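Local coordinates for protein putative acetyltransferase (Nocardia farcinica, PDB 3D9W) that probably transfers acetyl groups from acetyl-coenzyme A to the amino groups of arylamines, at residues A[50-54]-A[267-271]; A[175-179]-A[191-195]; A[235-240]-A[252-256]. All blocks are in the same frame, centred on the assembly; numbering follows the deposited sequence.

Contact 1 of 3, residues A[50-54]-A[267-271]; sequences PFENL and FDIEL
The Ile269 methyls CD1 and CG2 both come obliquely from one side of the Glu52 carboxylate plane, with CD1 3.9 Å and CG2 4.1 Å from OE2. Its oxygens are engaged by polar partners instead. OE2 takes a salt bridge from Arg78 and a hydrogen bond from Gly79 N, while OE1 receives a weak bond from Leu54 N, 3.2 Å long, at the start of helix 54-57. The acid is thus buried but well supplied with donors, which would probably keep it ionised. A first torsion near 53° sets CG between the backbone N and the carbonyl carbon, and the bend at chi2 then carries the carboxylate back beside Leu54. The puckered Pro50 ring turns its CB and CG to the Phe267 carbonyl O, with CB 3.2 Å from that O; a rigid proline needs no partner for a backbone N-H here.

In the family fold this joins a loop of the N-terminal helical part to the connection between helix 259-265 and helix 273-280. No hydrogen bond crosses, so apolar branches do the joining. Ile269 spreads three ways: CG1 lies 4.0 Å from Pro50 CB, CD1 rests on Glu52 CB at 3.7 Å, and CG2 approaches Leu54 CD1 at 4.0 Å. A beta-branched residue suits this extended place. Further along, Leu54 CD1 meets the branched end of Leu271, whose CD1 and CD2 both touch it. Asp268, whose backbone is in the left-handed region, directs its carboxylate to Arg226 and Arg77.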
loop_
_atom_site.group_PDB
_atom_site.type_symbol
_atom_site.label_atom_id
_atom_site.label_comp_id
_atom_site.label_asym_id
_atom_site.label_seq_id
_atom_site.Cartn_x
_atom_site.Cartn_y
_atom_site.Cartn_z
ATOM N N PRO A 50 8.346 -1.342 4.027
ATOM C CA PRO A 50 7.676 -0.611 5.107
ATOM C C PRO A 50 6.667 0.415 4.562
ATOM O O PRO A 50 6.712 0.795 3.394
ATOM C CB PRO A 50 8.840 0.075 5.834
ATOM C CG PRO A 50 9.982 -0.806 5.580
ATOM C CD PRO A 50 9.801 -1.151 4.120
ATOM N N PHE A 51 5.755 0.857 5.414
ATOM C CA PHE A 51 4.775 1.855 5.018
ATOM C C PHE A 51 5.039 3.130 5.819
ATOM O O PHE A 51 5.204 3.082 7.034
ATOM C CB PHE A 51 3.370 1.344 5.289
ATOM C CG PHE A 51 2.299 2.320 4.940
ATOM C CD1 PHE A 51 2.027 3.406 5.770
ATOM C CD2 PHE A 51 1.551 2.155 3.785
ATOM C CE1 PHE A 51 1.022 4.309 5.456
ATOM C CE2 PHE A 51 0.543 3.050 3.460
ATOM C CZ PHE A 51 0.276 4.131 4.299
ATOM N N GLU A 52 5.080 4.275 5.146
ATOM C CA GLU A 52 5.352 5.517 5.850
ATOM C C GLU A 52 5.000 6.760 5.057
ATOM O O GLU A 52 4.969 6.734 3.829
ATOM C CB GLU A 52 6.826 5.582 6.212
ATOM C CG GLU A 52 7.702 5.360 5.015
ATOM C CD GLU A 52 8.898 6.248 5.025
ATOM O OE1 GLU A 52 8.696 7.473 5.103
ATOM O OE2 GLU A 52 10.032 5.730 4.955
ATOM N N ASN A 53 4.763 7.847 5.785
ATOM C CA ASN A 53 4.417 9.139 5.206
ATOM C C ASN A 53 5.409 10.165 5.724
ATOM O O ASN A 53 5.131 11.363 5.730
ATOM C CB ASN A 53 2.997 9.543 5.628
ATOM C CG ASN A 53 2.856 9.710 7.141
ATOM O OD1 ASN A 53 3.531 9.024 7.914
ATOM N ND2 ASN A 53 1.965 10.605 7.570
ATOM N N LEU A 54 6.577 9.693 6.144
ATOM C CA LEU A 54 7.586 10.577 6.708
ATOM C C LEU A 54 8.021 11.785 5.867
ATOM O O LEU A 54 8.167 12.885 6.408
ATOM C CB LEU A 54 8.808 9.764 7.146
ATOM C CG LEU A 54 8.595 8.939 8.418
ATOM C CD1 LEU A 54 9.912 8.362 8.880
ATOM C CD2 LEU A 54 8.014 9.817 9.508
ATOM N N PHE A 267 9.930 -0.896 12.179
ATOM C CA PHE A 267 9.493 -0.436 10.879
ATOM C C PHE A 267 10.579 -0.406 9.829
ATOM O O PHE A 267 10.352 0.024 8.701
ATOM C CB PHE A 267 8.844 0.936 11.055
ATOM C CG PHE A 267 7.591 0.893 11.883
ATOM C CD1 PHE A 267 6.408 0.377 11.349
ATOM C CD2 PHE A 267 7.601 1.303 13.205
ATOM C CE1 PHE A 267 5.253 0.270 12.121
ATOM C CE2 PHE A 267 6.449 1.200 13.994
ATOM C CZ PHE A 267 5.274 0.682 13.447
ATOM N N ASP A 268 11.761 -0.870 10.213
ATOM C CA ASP A 268 12.901 -0.940 9.319
ATOM C C ASP A 268 13.074 0.317 8.504
ATOM O O ASP A 268 13.321 0.275 7.301
ATOM C CB ASP A 268 12.751 -2.151 8.421
ATOM C CG ASP A 268 12.609 -3.413 9.214
ATOM O OD1 ASP A 268 13.490 -3.652 10.069
ATOM O OD2 ASP A 268 11.622 -4.150 8.999
ATOM N N ILE A 269 12.932 1.436 9.196
ATOM C CA ILE A 269 13.074 2.747 8.612
ATOM C C ILE A 269 14.266 3.400 9.301
ATOM O O ILE A 269 14.359 3.383 10.525
ATOM C CB ILE A 269 11.793 3.567 8.839
ATOM C CG1 ILE A 269 10.671 2.968 7.994
ATOM C CG2 ILE A 269 12.031 5.044 8.526
ATOM C CD1 ILE A 269 9.344 3.654 8.150
ATOM N N GLU A 270 15.177 3.951 8.500
ATOM C CA GLU A 270 16.388 4.618 8.991
ATOM C C GLU A 270 16.406 6.065 8.487
ATOM O O GLU A 270 16.295 6.315 7.286
ATOM C CB GLU A 270 17.631 3.879 8.478
ATOM C CG GLU A 270 18.825 3.916 9.413
ATOM C CD GLU A 270 19.465 2.542 9.578
ATOM O OE1 GLU A 270 18.717 1.539 9.719
ATOM O OE2 GLU A 270 20.714 2.470 9.582
ATOM N N LEU A 271 16.555 7.010 9.407
ATOM C CA LEU A 271 16.564 8.420 9.057
ATOM C C LEU A 271 17.788 9.127 9.594
ATOM O O LEU A 271 18.375 8.709 10.586
ATOM C CB LEU A 271 15.356 9.113 9.656
ATOM C CG LEU A 271 13.974 8.526 9.473
ATOM C CD1 LEU A 271 12.935 9.432 10.146
ATOM C CD2 LEU A 271 13.692 8.379 7.987
#

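Contact 2 of 3, residues A[175-179]-A[191-195]; sequences DLWVL and YTFTT
Strands 175-179 and 191-193 run antiparallel at 153°, their axes 4.6 Å apart at closest approach, and pair Trp177 with Phe193 through two backbone bonds and Val178 with Thr192 without any. They are the two arms of a beta hairpin, strands 175-183 and 188-193, within the large antiparallel sheet. The two bonds measure 2.9 Å from Trp177 N to Phe193 O and 3.0 Å from Phe193 N to Trp177 O.

Three aromatic residues, Trp177, Phe193 and Tyr191, share one face with Leu179. The five-membered ring of Trp177 forms an offset stack with the Phe193 ring, centroids 4.8 Å apart and planes at 15°, while Trp177 CB sits over the face of the phenyl ring in a CH-pi contact, 3.6 Å from its centroid. Phe193 can lean across the strand boundary because its CG lies between the backbone N and the carbonyl carbon (chi1 68°). Leu121 of strand 117-125, two strands away, also touches the phenyl ring. The Tyr191 ring meets that of His119, which therefore borders this aromatic face.

The other face is smaller in scale: Val178 and Thr192, both beta-branched and suited to extended strands, lie side by side, and Leu176 CD1 rests against Thr192 CB at 3.9 Å. Back on the Trp177 face, Leu179 CD2 lies 3.4 Å from Tyr191 OH, the oxygen that hydrogen-bonds Tyr147 OH.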
loop_
_atom_site.group_PDB
_atom_site.type_symbol
_atom_site.label_atom_id
_atom_site.label_comp_id
_atom_site.label_asym_id
_atom_site.label_seq_id
_atom_site.Cartn_x
_atom_site.Cartn_y
_atom_site.Cartn_z
ATOM N N ASP A 175 -20.369 -0.173 -11.193
ATOM C CA ASP A 175 -19.849 -1.119 -10.220
ATOM C C ASP A 175 -19.216 -0.394 -9.041
ATOM O O ASP A 175 -18.459 0.567 -9.224
ATOM C CB ASP A 175 -18.781 -2.007 -10.849
ATOM C CG ASP A 175 -19.364 -3.173 -11.577
ATOM O OD1 ASP A 175 -20.566 -3.448 -11.367
ATOM O OD2 ASP A 175 -18.617 -3.822 -12.347
ATOM N N LEU A 176 -19.535 -0.848 -7.836
ATOM C CA LEU A 176 -18.940 -0.275 -6.643
ATOM C C LEU A 176 -18.486 -1.449 -5.788
ATOM O O LEU A 176 -19.298 -2.117 -5.154
ATOM C CB LEU A 176 -19.948 0.578 -5.876
ATOM C CG LEU A 176 -19.367 1.238 -4.620
ATOM C CD1 LEU A 176 -18.257 2.226 -4.996
ATOM C CD2 LEU A 176 -20.485 1.938 -3.871
ATOM N N TRP A 177 -17.186 -1.716 -5.789
ATOM C CA TRP A 177 -16.666 -2.827 -5.016
ATOM C C TRP A 177 -16.316 -2.414 -3.601
ATOM O O TRP A 177 -15.897 -1.281 -3.359
ATOM C CB TRP A 177 -15.426 -3.415 -5.685
ATOM C CG TRP A 177 -15.662 -3.930 -7.058
ATOM C CD1 TRP A 177 -15.647 -3.213 -8.223
ATOM C CD2 TRP A 177 -15.939 -5.278 -7.420
ATOM N NE1 TRP A 177 -15.895 -4.038 -9.293
ATOM C CE2 TRP A 177 -16.077 -5.314 -8.826
ATOM C CE3 TRP A 177 -16.084 -6.466 -6.694
ATOM C CZ2 TRP A 177 -16.352 -6.495 -9.521
ATOM C CZ3 TRP A 177 -16.357 -7.636 -7.379
ATOM C CH2 TRP A 177 -16.488 -7.644 -8.785
ATOM N N VAL A 178 -16.488 -3.346 -2.670
ATOM C CA VAL A 178 -16.184 -3.098 -1.270
ATOM C C VAL A 178 -15.428 -4.284 -0.684
ATOM O O VAL A 178 -15.952 -5.396 -0.620
ATOM C CB VAL A 178 -17.465 -2.902 -0.440
ATOM C CG1 VAL A 178 -17.127 -2.236 0.880
ATOM C CG2 VAL A 178 -18.482 -2.091 -1.217
ATOM N N LEU A 179 -14.192 -4.047 -0.268
ATOM C CA LEU A 179 -13.394 -5.097 0.342
ATOM C C LEU A 179 -13.588 -4.981 1.850
ATOM O O LEU A 179 -13.472 -3.892 2.406
ATOM C CB LEU A 179 -11.921 -4.910 -0.003
ATOM C CG LEU A 179 -11.035 -6.055 0.476
ATOM C CD1 LEU A 179 -11.279 -7.263 -0.411
ATOM C CD2 LEU A 179 -9.576 -5.641 0.431
ATOM N N TYR A 191 -12.207 -0.287 2.095
ATOM C CA TYR A 191 -12.402 0.753 1.103
ATOM C C TYR A 191 -13.373 0.349 0.013
ATOM O O TYR A 191 -13.894 -0.755 0.009
ATOM C CB TYR A 191 -11.056 1.099 0.461
ATOM C CG TYR A 191 -10.304 -0.087 -0.134
ATOM C CD1 TYR A 191 -10.873 -0.884 -1.132
ATOM C CD2 TYR A 191 -9.017 -0.408 0.304
ATOM C CE1 TYR A 191 -10.178 -1.968 -1.670
ATOM C CE2 TYR A 191 -8.320 -1.487 -0.230
ATOM C CZ TYR A 191 -8.903 -2.261 -1.211
ATOM O OH TYR A 191 -8.209 -3.331 -1.718
ATOM N N THR A 192 -13.610 1.258 -0.919
ATOM C CA THR A 192 -14.480 0.973 -2.047
ATOM C C THR A 192 -13.743 1.421 -3.309
ATOM O O THR A 192 -12.896 2.307 -3.249
ATOM C CB THR A 192 -15.797 1.756 -1.972
ATOM O OG1 THR A 192 -15.536 3.155 -2.171
ATOM C CG2 THR A 192 -16.469 1.542 -0.633
ATOM N N PHE A 193 -14.049 0.806 -4.447
ATOM C CA PHE A 193 -13.408 1.205 -5.695
ATOM C C PHE A 193 -14.242 0.887 -6.923
ATOM O O PHE A 193 -15.097 0.002 -6.897
ATOM C CB PHE A 193 -12.024 0.559 -5.839
ATOM C CG PHE A 193 -12.051 -0.929 -6.042
ATOM C CD1 PHE A 193 -12.118 -1.788 -4.957
ATOM C CD2 PHE A 193 -11.953 -1.468 -7.315
ATOM C CE1 PHE A 193 -12.074 -3.162 -5.139
ATOM C CE2 PHE A 193 -11.910 -2.834 -7.510
ATOM C CZ PHE A 193 -11.969 -3.687 -6.424
ATOM N N THR A 194 -13.990 1.630 -7.994
ATOM C CA THR A 194 -14.690 1.434 -9.250
ATOM C C THR A 194 -13.721 0.771 -10.207
ATOM O O THR A 194 -12.560 0.565 -9.871
ATOM C CB THR A 194 -15.169 2.776 -9.864
ATOM O OG1 THR A 194 -14.043 3.580 -10.240
ATOM C CG2 THR A 194 -16.031 3.529 -8.870
ATOM N N THR A 195 -14.187 0.433 -11.399
ATOM C CA THR A 195 -13.310 -0.210 -12.355
ATOM C C THR A 195 -12.855 0.743 -13.436
ATOM O O THR A 195 -12.453 0.331 -14.522
ATOM C CB THR A 195 -13.988 -1.409 -12.998
ATOM O OG1 THR A 195 -15.274 -1.015 -13.480
ATOM C CG2 THR A 195 -14.128 -2.536 -11.991
#

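Contact 3 of 3, residues A[235-240]-A[252-256]; sequences LDGLTL and RALTP
Leu254 is the knob of this contact, and its CD1 methyl fits into a hollow between Leu240 and Leu235. That methyl lies 3.7 Å from Leu240 CB and 4.1 Å from Leu235 CD1, with Val262 of helix 259-265 packing on both Leu254 and Leu240. The differing first torsions help the fit: Leu240 extends CG anti to its backbone N (chi1 180°), whereas Leu254 holds CG beside the N (chi1 -60°), and the two side chains meet at a slant.

A second bump comes from Leu238. Its CB and CD1 both lie against Leu254 O, each 3.4 Å away, from one side, and CD1 reaches on to Pro256 CD at 4.3 Å; Leu259, Trp284 and Leu285 border the same side chain. Leu238 can project here because it sits in the two-residue turn Gly237-Leu238, which joins strands 232-236 and 239-243. The turn is close to type II', and its first position takes backbone angles that suit glycine, which has no CB to press against the preceding carbonyl.

Beyond the turn, strands 239-243 and 249-253 form a beta hairpin. Leu240 and Arg252 are a hydrogen-bonded pair: Leu240 N meets Arg252 O at 2.9 Å, almost straight at 178°, and the reciprocal bond is more bent. Past them Leu254 N donates to Leu238 O at 2.8 Å.

Arg252 belongs at this exposed edge, its aliphatic CB near Leu240 CB and its guanidinium making a long, weak ion pair with Glu258. The chemistry implies a division of labour: backbone bonds fix the alignment, while leucines bury the inward face against helix 259-265.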
loop_
_atom_site.group_PDB
_atom_site.type_symbol
_atom_site.label_atom_id
_atom_site.label_comp_id
_atom_site.label_asym_id
_atom_site.label_seq_id
_atom_site.Cartn_x
_atom_site.Cartn_y
_atom_site.Cartn_z
ATOM N N LEU A 235 2.034 2.514 13.593
ATOM C CA LEU A 235 2.390 3.663 14.419
ATOM C C LEU A 235 1.504 4.822 13.974
ATOM O O LEU A 235 1.636 5.316 12.860
ATOM C CB LEU A 235 3.859 4.057 14.258
ATOM C CG LEU A 235 4.176 5.300 15.100
ATOM C CD1 LEU A 235 3.868 5.035 16.571
ATOM C CD2 LEU A 235 5.621 5.675 14.936
ATOM N N ASP A 236 0.592 5.237 14.848
ATOM C CA ASP A 236 -0.340 6.321 14.559
ATOM C C ASP A 236 -0.105 7.443 15.573
ATOM O O ASP A 236 -0.837 7.580 16.561
ATOM C CB ASP A 236 -1.777 5.787 14.648
ATOM C CG ASP A 236 -2.820 6.800 14.192
ATOM O OD1 ASP A 236 -2.507 7.656 13.329
ATOM O OD2 ASP A 236 -3.968 6.715 14.688
ATOM N N GLY A 237 0.925 8.241 15.306
ATOM C CA GLY A 237 1.292 9.322 16.197
ATOM C C GLY A 237 2.212 8.715 17.230
ATOM O O GLY A 237 3.325 8.305 16.913
ATOM N N LEU A 238 1.747 8.642 18.472
ATOM C CA LEU A 238 2.542 8.041 19.532
ATOM C C LEU A 238 1.860 6.770 20.019
ATOM O O LEU A 238 2.172 6.251 21.087
ATOM C CB LEU A 238 2.719 9.018 20.690
ATOM C CG LEU A 238 3.569 10.253 20.427
ATOM C CD1 LEU A 238 3.635 11.046 21.709
ATOM C CD2 LEU A 238 4.966 9.862 19.970
ATOM N N THR A 239 0.920 6.270 19.225
ATOM C CA THR A 239 0.199 5.051 19.571
ATOM C C THR A 239 0.761 3.920 18.730
ATOM O O THR A 239 0.723 3.971 17.504
ATOM C CB THR A 239 -1.301 5.202 19.293
ATOM O OG1 THR A 239 -1.783 6.373 19.950
ATOM C CG2 THR A 239 -2.062 4.016 19.814
ATOM N N LEU A 240 1.303 2.909 19.394
ATOM C CA LEU A 240 1.876 1.776 18.685
ATOM C C LEU A 240 0.945 0.580 18.783
ATOM O O LEU A 240 0.612 0.116 19.876
ATOM C CB LEU A 240 3.246 1.420 19.267
ATOM C CG LEU A 240 3.975 0.240 18.622
ATOM C CD1 LEU A 240 4.169 0.495 17.148
ATOM C CD2 LEU A 240 5.310 0.045 19.297
ATOM N N ARG A 252 0.582 0.370 22.764
ATOM C CA ARG A 252 1.545 0.974 23.647
ATOM C C ARG A 252 1.471 2.464 23.398
ATOM O O ARG A 252 1.298 2.896 22.255
ATOM C CB ARG A 252 2.948 0.438 23.325
ATOM C CG ARG A 252 4.005 0.742 24.379
ATOM C CD ARG A 252 4.825 -0.511 24.750
ATOM N NE ARG A 252 5.881 -0.810 23.778
ATOM C CZ ARG A 252 7.011 -0.109 23.632
ATOM N NH1 ARG A 252 7.255 0.952 24.402
ATOM N NH2 ARG A 252 7.902 -0.472 22.713
ATOM N N ALA A 253 1.563 3.235 24.477
ATOM C CA ALA A 253 1.548 4.684 24.389
ATOM C C ALA A 253 3.014 5.097 24.483
ATOM O O ALA A 253 3.639 4.998 25.543
ATOM C CB ALA A 253 0.756 5.267 25.528
ATOM N N LEU A 254 3.559 5.542 23.355
ATOM C CA LEU A 254 4.955 5.939 23.270
ATOM C C LEU A 254 5.263 7.400 23.584
ATOM O O LEU A 254 4.381 8.273 23.571
ATOM C CB LEU A 254 5.485 5.610 21.880
ATOM C CG LEU A 254 5.409 4.129 21.511
ATOM C CD1 LEU A 254 5.787 3.936 20.048
ATOM C CD2 LEU A 254 6.341 3.330 22.413
ATOM N N THR A 255 6.538 7.637 23.873
ATOM C CA THR A 255 7.050 8.963 24.166
ATOM C C THR A 255 7.909 9.310 22.959
ATOM O O THR A 255 8.395 8.411 22.260
ATOM C CB THR A 255 7.928 8.972 25.426
ATOM O OG1 THR A 255 9.177 8.326 25.159
ATOM C CG2 THR A 255 7.238 8.241 26.545
ATOM N N PRO A 256 8.100 10.614 22.684
ATOM C CA PRO A 256 8.911 11.024 21.536
ATOM C C PRO A 256 10.277 10.359 21.517
ATOM O O PRO A 256 10.719 9.880 20.478
ATOM C CB PRO A 256 8.996 12.532 21.707
ATOM C CG PRO A 256 7.670 12.859 22.313
ATOM C CD PRO A 256 7.533 11.793 23.362
#

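In the fold
Contact 1 spans most of the chain, and contacts 2 and 3 follow one another within the sequence it encloses. Contact 2 pairs two strands of the separate larger sheet and lies across the chain's centre from contact 1, their centres 29 Å apart; it is 32 Å from contact 3, centre to centre. Contacts 1 and 3 are neighbours, 14 Å between centres, and meet where Phe267 CZ packs 3.9 Å from Leu240 CD1. Contact 3 belongs to the four-stranded sheet, on whose strand 223-227 contact 1 packs; both also lie against helix 259-265. Segment 267-271 packs against both the 50-54 loop and the small sheet, which also meet each other directly.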